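Hypothetical protein Atu0636 (Agrobacterium tumefaciens, PDB 2OZV) is a predicted O-methyltransferase that probably transfers a methyl group from S-adenosylmethionine to an oxygen atom of its substrate. Local coordinates at residues 53-58 against 86-91; 119-124 against 166-171; 190-195 against 221-226. All blocks are in the same frame, centred on the assembly; numbering follows the deposited sequence. Where two conformers were deposited one is given.

Contact 1. Residues 53-58 against 86-91; sequences AVAARL and AAFSAR
Two flat groups of 86-91, the F88 ring and the R91 guanidinium, lie against the last turn of the helix 49-57. Over one face of the phenyl ring stands A56 N, 4.0 Å above the plane and displaced toward the rim, so the ring packs on helix backbone as well as on side chains. Two methyl groups complete this seat: A56 CB touches F88 CD2 at 3.8 Å, and A55 CB meets F88 CD1 obliquely at 3.9 Å. F88 reaches them with CG lodged between its own backbone N and carbonyl carbon (chi1 59°).

The guanidinium has A55 O at its edge, close to its plane, while F88 O sits above one face, off toward the rim. The sound bond is R91 NH2 to A55 O, 2.9 Å, with the N-H aimed at 155°; it approaches A55 O from above the carbonyl plane. R91 NH1 adds two weak bonds, one of 3.3 Å to A55 O and one of 2.9 Å to L58 O. The chain of R91 is extended at first and then bends at chi3 (-80°), turning its nitrogens toward the helix. Within 53-58 the guanidinium thus reaches two carbonyls where the helix ends and L58 leaves helical geometry, a place where a positive charge is probably favourable to the helix dipole.

R91 NH1 has a third acceptor in A61 O, at the start of strand 61-67, and the backbone of R91 pairs with V63. The arginine therefore ties three elements of the Rossmann-like methyltransferase domain: the end of helix 49-57, strand 61-67 and the loop leading into strand 92-96, outermost within the chain. Helix 24-30 packs against A53 and V54 of helix 49-57.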
loop_
_atom_site.group_PDB
_atom_site.type_symbol
_atom_site.label_atom_id
_atom_site.label_comp_id
_atom_site.label_asym_id
_atom_site.label_seq_id
_atom_site.Cartn_x
_atom_site.Cartn_y
_atom_site.Cartn_z
ATOM N N ALA B 53 -3.146 -13.398 23.116
ATOM C CA ALA B 53 -2.035 -14.020 22.394
ATOM C C ALA B 53 -0.706 -13.314 22.710
ATOM O O ALA B 53 0.338 -13.980 22.809
ATOM C CB ALA B 53 -2.291 -14.050 20.898
ATOM N N VAL B 54 -0.743 -11.992 22.869
ATOM C CA VAL B 54 0.450 -11.247 23.289
ATOM C C VAL B 54 0.879 -11.730 24.701
ATOM O O VAL B 54 2.036 -12.094 24.920
ATOM C CB VAL B 54 0.198 -9.729 23.349
ATOM C CG1 VAL B 54 1.442 -9.036 23.919
ATOM C CG2 VAL B 54 -0.123 -9.161 21.956
ATOM N N ALA B 55 -0.069 -11.769 25.638
ATOM C CA ALA B 55 0.262 -12.164 27.031
ATOM C C ALA B 55 0.783 -13.595 27.122
ATOM O O ALA B 55 1.681 -13.897 27.926
ATOM C CB ALA B 55 -0.959 -11.969 27.951
ATOM N N ALA B 56 0.225 -14.486 26.298
ATOM C CA ALA B 56 0.635 -15.891 26.298
ATOM C C ALA B 56 2.111 -16.029 25.909
ATOM O O ALA B 56 2.826 -16.856 26.477
ATOM C CB ALA B 56 -0.254 -16.720 25.363
ATOM N N ARG B 57 2.554 -15.214 24.951
ATOM C CA ARG B 57 3.925 -15.273 24.433
ATOM C C ARG B 57 4.925 -14.465 25.290
ATOM O O ARG B 57 6.072 -14.881 25.501
ATOM C CB ARG B 57 3.945 -14.754 22.984
ATOM C CG ARG B 57 5.341 -14.787 22.340
ATOM C CD ARG B 57 5.304 -14.451 20.844
ATOM N NE ARG B 57 4.535 -13.228 20.595
ATOM C CZ ARG B 57 5.019 -11.986 20.655
ATOM N NH1 ARG B 57 6.307 -11.787 20.946
ATOM N NH2 ARG B 57 4.212 -10.948 20.432
ATOM N N LEU B 58 4.472 -13.325 25.797
ATOM C CA LEU B 58 5.330 -12.384 26.497
ATOM C C LEU B 58 5.034 -12.364 27.994
ATOM O O LEU B 58 4.097 -11.688 28.450
ATOM C CB LEU B 58 5.177 -10.988 25.904
ATOM C CG LEU B 58 5.696 -10.810 24.481
ATOM C CD1 LEU B 58 5.451 -9.359 24.056
ATOM C CD2 LEU B 58 7.210 -11.181 24.360
ATOM N N ALA B 86 -5.468 -19.774 31.857
ATOM C CA ALA B 86 -5.112 -19.519 33.253
ATOM C C ALA B 86 -3.644 -19.168 33.483
ATOM O O ALA B 86 -3.319 -18.492 34.457
ATOM C CB ALA B 86 -5.537 -20.704 34.155
ATOM N N ALA B 87 -2.758 -19.630 32.603
ATOM C CA ALA B 87 -1.332 -19.350 32.774
ATOM C C ALA B 87 -0.985 -17.844 32.676
ATOM O O ALA B 87 -0.014 -17.390 33.294
ATOM C CB ALA B 87 -0.506 -20.143 31.778
ATOM N N PHE B 88 -1.780 -17.072 31.933
ATOM C CA PHE B 88 -1.447 -15.655 31.687
ATOM C C PHE B 88 -2.585 -14.688 32.032
ATOM O O PHE B 88 -2.408 -13.482 31.961
ATOM C CB PHE B 88 -1.042 -15.452 30.229
ATOM C CG PHE B 88 -2.118 -15.845 29.251
ATOM C CD1 PHE B 88 -3.186 -14.990 29.001
ATOM C CD2 PHE B 88 -2.089 -17.095 28.633
ATOM C CE1 PHE B 88 -4.226 -15.367 28.122
ATOM C CE2 PHE B 88 -3.106 -17.488 27.757
ATOM C CZ PHE B 88 -4.171 -16.606 27.492
ATOM N N SER B 89 -3.756 -15.219 32.358
ATOM C CA SER B 89 -4.950 -14.391 32.560
ATOM C C SER B 89 -4.804 -13.334 33.662
ATOM O O SER B 89 -5.428 -12.286 33.593
ATOM C CB SER B 89 -6.181 -15.272 32.809
ATOM O OG SER B 89 -6.107 -15.921 34.059
ATOM N N ALA B 90 -3.954 -13.603 34.654
ATOM C CA ALA B 90 -3.734 -12.656 35.753
ATOM C C ALA B 90 -3.165 -11.343 35.242
ATOM O O ALA B 90 -3.312 -10.308 35.891
ATOM C CB ALA B 90 -2.804 -13.247 36.795
ATOM N N ARG B 91 -2.508 -11.395 34.087
ATOM C CA ARG B 91 -1.860 -10.222 33.512
ATOM C C ARG B 91 -2.747 -9.476 32.518
ATOM O O ARG B 91 -2.278 -8.574 31.809
ATOM C CB ARG B 91 -0.534 -10.624 32.868
ATOM C CG ARG B 91 0.460 -11.119 33.897
ATOM C CD ARG B 91 1.777 -11.403 33.255
ATOM N NE ARG B 91 1.820 -12.699 32.576
ATOM C CZ ARG B 91 1.934 -12.849 31.260
ATOM N NH1 ARG B 91 1.988 -11.785 30.450
ATOM N NH2 ARG B 91 2.022 -14.078 30.765
#

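Contact 2. Residues 119-124 against 166-171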
loop_
_atom_site.group_PDB
_atom_site.type_symbol
_atom_site.label_atom_id
_atom_site.label_comp_id
_atom_site.label_asym_id
_atom_site.label_seq_id
_atom_site.Cartn_x
_atom_site.Cartn_y
_atom_site.Cartn_z
ATOM N N VAL B 119 0.065 -0.017 21.625
ATOM C CA VAL B 119 -1.376 -0.092 21.443
ATOM C C VAL B 119 -1.640 -0.934 20.200
ATOM O O VAL B 119 -1.043 -0.682 19.155
ATOM C CB VAL B 119 -2.029 1.299 21.270
ATOM C CG1 VAL B 119 -3.522 1.169 21.089
ATOM C CG2 VAL B 119 -1.714 2.177 22.531
ATOM N N ILE B 120 -2.477 -1.941 20.365
ATOM C CA ILE B 120 -2.857 -2.814 19.265
ATOM C C ILE B 120 -4.329 -2.723 18.921
ATOM O O ILE B 120 -5.195 -2.527 19.797
ATOM C CB ILE B 120 -2.399 -4.289 19.519
ATOM C CG1 ILE B 120 -3.290 -5.019 20.535
ATOM C CG2 ILE B 120 -0.912 -4.322 19.992
ATOM C CD1 ILE B 120 -2.822 -6.484 20.820
HETATM N N MSE B 121 -4.661 -2.905 17.636
HETATM C CA MSE B 121 -6.058 -2.749 17.248
HETATM C C MSE B 121 -6.383 -3.519 15.974
HETATM O O MSE B 121 -5.541 -3.663 15.078
HETATM C CB MSE B 121 -6.405 -1.251 17.045
HETATM C CG MSE B 121 -5.572 -0.608 15.934
HETATM SE SE MSE B 121 -6.085 1.315 15.737
HETATM C CE MSE B 121 -5.545 2.031 17.424
ATOM N N ASN B 122 -7.624 -3.983 15.910
ATOM C CA ASN B 122 -8.199 -4.592 14.722
ATOM C C ASN B 122 -9.629 -4.062 14.597
ATOM O O ASN B 122 -10.570 -4.763 14.985
ATOM C CB ASN B 122 -8.224 -6.111 14.859
ATOM C CG ASN B 122 -8.808 -6.795 13.619
ATOM O OD1 ASN B 122 -9.100 -6.137 12.623
ATOM N ND2 ASN B 122 -8.947 -8.085 13.683
ATOM N N PRO B 123 -9.789 -2.801 14.146
ATOM C CA PRO B 123 -11.143 -2.236 14.193
ATOM C C PRO B 123 -12.097 -2.952 13.254
ATOM O O PRO B 123 -11.682 -3.453 12.211
ATOM C CB PRO B 123 -10.955 -0.776 13.770
ATOM C CG PRO B 123 -9.705 -0.736 13.067
ATOM C CD PRO B 123 -8.805 -1.820 13.650
ATOM N N PRO B 124 -13.380 -2.994 13.632
ATOM C CA PRO B 124 -14.394 -3.747 12.904
ATOM C C PRO B 124 -14.677 -3.129 11.537
ATOM O O PRO B 124 -14.462 -1.928 11.352
ATOM C CB PRO B 124 -15.626 -3.636 13.822
ATOM C CG PRO B 124 -15.417 -2.373 14.595
ATOM C CD PRO B 124 -13.931 -2.272 14.799
ATOM N N LEU B 166 2.369 1.717 17.692
ATOM C CA LEU B 166 1.041 1.359 17.230
ATOM C C LEU B 166 1.156 0.091 16.354
ATOM O O LEU B 166 2.035 0.017 15.468
ATOM C CB LEU B 166 0.466 2.499 16.380
ATOM C CG LEU B 166 -0.834 2.162 15.629
ATOM C CD1 LEU B 166 -2.018 1.958 16.587
ATOM C CD2 LEU B 166 -1.121 3.311 14.636
ATOM N N SER B 167 0.311 -0.904 16.618
ATOM C CA SER B 167 0.212 -2.085 15.752
ATOM C C SER B 167 -1.232 -2.308 15.347
ATOM O O SER B 167 -2.150 -2.216 16.179
ATOM C CB SER B 167 0.703 -3.374 16.442
ATOM O OG SER B 167 2.059 -3.221 16.850
ATOM N N LEU B 168 -1.446 -2.621 14.067
ATOM C CA LEU B 168 -2.796 -2.890 13.629
ATOM C C LEU B 168 -2.869 -3.889 12.491
ATOM O O LEU B 168 -1.888 -4.126 11.765
ATOM C CB LEU B 168 -3.496 -1.587 13.252
ATOM C CG LEU B 168 -3.096 -0.833 12.013
ATOM C CD1 LEU B 168 -3.757 -1.426 10.732
ATOM C CD2 LEU B 168 -3.485 0.668 12.155
ATOM N N ILE B 169 -4.042 -4.496 12.362
ATOM C CA ILE B 169 -4.340 -5.328 11.195
ATOM C C ILE B 169 -5.642 -4.819 10.594
ATOM O O ILE B 169 -6.581 -4.419 11.317
ATOM C CB ILE B 169 -4.372 -6.848 11.536
ATOM C CG1 ILE B 169 -4.487 -7.687 10.248
ATOM C CG2 ILE B 169 -5.466 -7.149 12.580
ATOM C CD1 ILE B 169 -4.336 -9.181 10.455
ATOM N N SER B 170 -5.734 -4.855 9.256
ATOM C CA SER B 170 -6.915 -4.361 8.563
ATOM C C SER B 170 -6.996 -5.013 7.187
ATOM O O SER B 170 -6.104 -5.799 6.819
ATOM C CB SER B 170 -6.853 -2.837 8.411
ATOM O OG SER B 170 -5.858 -2.464 7.468
ATOM N N ARG B 171 -8.064 -4.691 6.449
ATOM C CA ARG B 171 -8.164 -4.980 5.021
ATOM C C ARG B 171 -7.159 -4.075 4.303
ATOM O O ARG B 171 -6.872 -2.975 4.782
ATOM C CB ARG B 171 -9.573 -4.671 4.471
ATOM C CG ARG B 171 -10.735 -5.234 5.272
ATOM C CD ARG B 171 -12.067 -4.978 4.548
ATOM N NE ARG B 171 -12.301 -3.571 4.183
ATOM C CZ ARG B 171 -13.488 -3.081 3.810
ATOM N NH1 ARG B 171 -13.620 -1.797 3.486
ATOM N NH2 ARG B 171 -14.550 -3.875 3.757
HETATM O O HOH W 1 -9.352 -3.486 10.950
#
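V119 pairs with L166 in a run of parallel bridges, with V119 O accepting from S167 N at 2.9 Å in a straight bond of 168°. I120 turns to the other face beside S167, its CG2 lying 4.0 Å from S167 CB; both side chains are backed by L28 of helix 24-30. M121, a selenomethionine, returns to the V119 side. Its N bonds S167 O (3.0 Å) and its O receives I169 N (3.2 Å). A chi1 of 61° and a bend at chi3 lead the side chain across both leucines: M121 CG rests 3.5 Å from L168 CB, and CE 3.6 Å from L166 CD1. These are the neighbouring fourth and fifth strands at the centre of the Rossmann-like methyltransferase sheet, and the strand 116-121 runs into the sequence NPPY, consistent with the motif that borders the active site in related methyltransferases. N122 lies alongside I169, pointing the same way, its CG 3.5 Å from I169 CG2. At P123 direct pairing gives way to a water that lies between P123 O (2.6 Å) and I169 O, within hydrogen-bonding distance of both.

Contact 3. Residues 190-195 against 221-226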
loop_
_atom_site.group_PDB
_atom_site.type_symbol
_atom_site.label_atom_id
_atom_site.label_comp_id
_atom_site.label_asym_id
_atom_site.label_seq_id
_atom_site.Cartn_x
_atom_site.Cartn_y
_atom_site.Cartn_z
ATOM N N GLU B 190 5.401 0.918 8.859
ATOM C CA GLU B 190 5.788 -0.269 8.110
ATOM C C GLU B 190 4.521 -1.000 7.746
ATOM O O GLU B 190 3.729 -1.372 8.644
ATOM C CB GLU B 190 6.644 -1.202 8.970
ATOM C CG GLU B 190 8.082 -0.761 9.113
ATOM C CD GLU B 190 8.965 -1.847 9.731
ATOM O OE1 GLU B 190 8.510 -3.025 9.892
ATOM O OE2 GLU B 190 10.120 -1.510 10.005
ATOM N N ILE B 191 4.320 -1.227 6.453
ATOM C CA ILE B 191 3.098 -1.877 5.967
ATOM C C ILE B 191 3.473 -3.234 5.405
ATOM O O ILE B 191 4.315 -3.315 4.501
ATOM C CB ILE B 191 2.437 -1.010 4.852
ATOM C CG1 ILE B 191 2.122 0.417 5.385
ATOM C CG2 ILE B 191 1.207 -1.723 4.289
ATOM C CD1 ILE B 191 1.521 1.382 4.293
ATOM N N THR B 192 2.851 -4.289 5.925
ATOM C CA THR B 192 3.131 -5.624 5.447
ATOM C C THR B 192 1.827 -6.232 4.897
ATOM O O THR B 192 0.882 -6.500 5.654
ATOM C CB THR B 192 3.693 -6.509 6.587
ATOM O OG1 THR B 192 4.848 -5.891 7.158
ATOM C CG2 THR B 192 4.047 -7.900 6.031
ATOM N N LEU B 193 1.769 -6.420 3.580
ATOM C CA LEU B 193 0.597 -7.078 2.999
ATOM C C LEU B 193 0.634 -8.575 3.261
ATOM O O LEU B 193 1.718 -9.192 3.292
ATOM C CB LEU B 193 0.551 -6.833 1.486
ATOM C CG LEU B 193 0.065 -5.421 1.031
ATOM C CD1 LEU B 193 -1.389 -5.109 1.507
ATOM C CD2 LEU B 193 0.965 -4.276 1.365
ATOM N N ILE B 194 -0.562 -9.152 3.386
ATOM C CA ILE B 194 -0.768 -10.570 3.694
ATOM C C ILE B 194 -1.481 -11.223 2.514
ATOM O O ILE B 194 -2.628 -10.884 2.226
ATOM C CB ILE B 194 -1.643 -10.717 4.974
ATOM C CG1 ILE B 194 -1.112 -9.846 6.115
ATOM C CG2 ILE B 194 -1.751 -12.166 5.406
ATOM C CD1 ILE B 194 0.296 -10.190 6.543
ATOM N N HIS B 195 -0.805 -12.140 1.817
ATOM C CA HIS B 195 -1.375 -12.775 0.623
ATOM C C HIS B 195 -1.648 -14.248 0.957
ATOM O O HIS B 195 -0.851 -14.857 1.646
ATOM C CB HIS B 195 -0.414 -12.675 -0.571
ATOM C CG HIS B 195 -0.106 -11.254 -0.995
ATOM N ND1 HIS B 195 -0.619 -10.694 -2.137
ATOM C CD2 HIS B 195 0.615 -10.274 -0.390
ATOM C CE1 HIS B 195 -0.188 -9.441 -2.251
ATOM N NE2 HIS B 195 0.569 -9.166 -1.207
ATOM N N ALA B 221 8.555 -6.615 2.835
ATOM C CA ALA B 221 8.267 -7.816 2.023
ATOM C C ALA B 221 6.983 -8.442 2.585
ATOM O O ALA B 221 6.764 -8.429 3.800
ATOM C CB ALA B 221 9.431 -8.833 2.079
ATOM N N PRO B 222 6.133 -8.974 1.714
ATOM C CA PRO B 222 4.821 -9.440 2.197
ATOM C C PRO B 222 4.921 -10.769 2.895
ATOM O O PRO B 222 5.947 -11.468 2.756
ATOM C CB PRO B 222 4.016 -9.599 0.898
ATOM C CG PRO B 222 5.067 -10.007 -0.096
ATOM C CD PRO B 222 6.269 -9.141 0.250
ATOM N N LEU B 223 3.891 -11.097 3.675
ATOM C CA LEU B 223 3.758 -12.461 4.217
ATOM C C LEU B 223 2.832 -13.257 3.313
ATOM O O LEU B 223 1.750 -12.766 2.953
ATOM C CB LEU B 223 3.222 -12.413 5.633
ATOM C CG LEU B 223 4.107 -11.690 6.656
ATOM C CD1 LEU B 223 3.381 -11.558 7.987
ATOM C CD2 LEU B 223 5.412 -12.451 6.853
ATOM N N ILE B 224 3.262 -14.463 2.930
ATOM C CA ILE B 224 2.440 -15.370 2.133
ATOM C C ILE B 224 2.023 -16.477 3.088
ATOM O O ILE B 224 2.888 -17.154 3.683
ATOM C CB ILE B 224 3.209 -15.935 0.917
ATOM C CG1 ILE B 224 3.975 -14.810 0.175
ATOM C CG2 ILE B 224 2.282 -16.739 -0.018
ATOM C CD1 ILE B 224 3.124 -13.760 -0.535
HETATM N N MSE B 225 0.714 -16.639 3.264
HETATM C CA MSE B 225 0.156 -17.573 4.256
HETATM C C MSE B 225 0.484 -19.044 3.959
HETATM O O MSE B 225 0.888 -19.794 4.854
HETATM C CB MSE B 225 -1.364 -17.422 4.317
HETATM C CG MSE B 225 -1.876 -16.179 5.003
HETATM SE SE MSE B 225 -3.732 -15.774 4.452
HETATM C CE MSE B 225 -4.608 -17.503 4.579
ATOM N N HIS B 226 0.292 -19.439 2.704
ATOM C CA HIS B 226 0.374 -20.843 2.266
ATOM C C HIS B 226 1.223 -21.032 1.010
ATOM O O HIS B 226 1.327 -20.125 0.188
ATOM C CB HIS B 226 -1.035 -21.386 1.949
ATOM C CG HIS B 226 -2.007 -21.256 3.076
ATOM N ND1 HIS B 226 -2.027 -22.124 4.150
ATOM C CD2 HIS B 226 -3.002 -20.364 3.296
ATOM C CE1 HIS B 226 -2.985 -21.764 4.987
ATOM N NE2 HIS B 226 -3.587 -20.695 4.497
#
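H195 O takes M225 N in a hydrogen bond of 2.9 Å and 169°, nearly straight along the carbonyl, and I224 CA adds a CH...O contact of 3.4 Å to the same oxygen. This is parallel beta pairing at one end of the mixed sheet, where strand 218-224, outermost within the chain, is laid beside strand 186-195, beyond the antiparallel strand 204-211. L223 O repeats the arrangement: it receives H195 N at 2.9 Å and I194 CA through CH...O, while L223 N closes the ladder on L193 O.

H195 and I224 project from the same face of the sheet. The histidine CG sits beside its backbone N (chi1 -62°), which carries the ring toward P222, whose CB meets H195 CD2 obliquely at 3.7 Å. I224 CD1 comes in against H195 CB, also at 3.7 Å, and L223 O lies near the plane of the imidazole at its edge. ND1 of that ring is bonded to E200 O, which helps to fix its rotation.

The second subunit packs over this edge: its P222 meets P222, its F219 meets L193, and its R220 meets H195, so part of the pairing lies where the two subunits meet. On the other face I194 CD1 lies 3.7 Å from L223 CD1, the two side chains side by side, and I194 CG2 packs on CG of M225, a selenomethionine. T192 splits its branches. OG1 bonds Y247 OH, while CG2, anti to the backbone N, reaches L223 CG at 3.8 Å and stops 3.6 Å from A221 O.

The three contacts follow one another along the chain and spread across one mixed sheet and its helices. Contacts 1 and 2 have centres about 19 Å apart yet touch: V54 CG2, on helix 49-57, packs on I120 CD1 at 4.0 Å. That helix begins at A49, the last residue of a GxGxxA sequence starting at G44, consistent with the glycine-rich motif that binds S-adenosylmethionine in related methyltransferases; the M121 side chain of contact 2 lies near it without touching. Contact 3 shares the sheet of contact 2, with centres about 15 Å apart. Its nearest atoms stay about 12 Å from those of contact 1, and of the three it alone is touched by the second subunit.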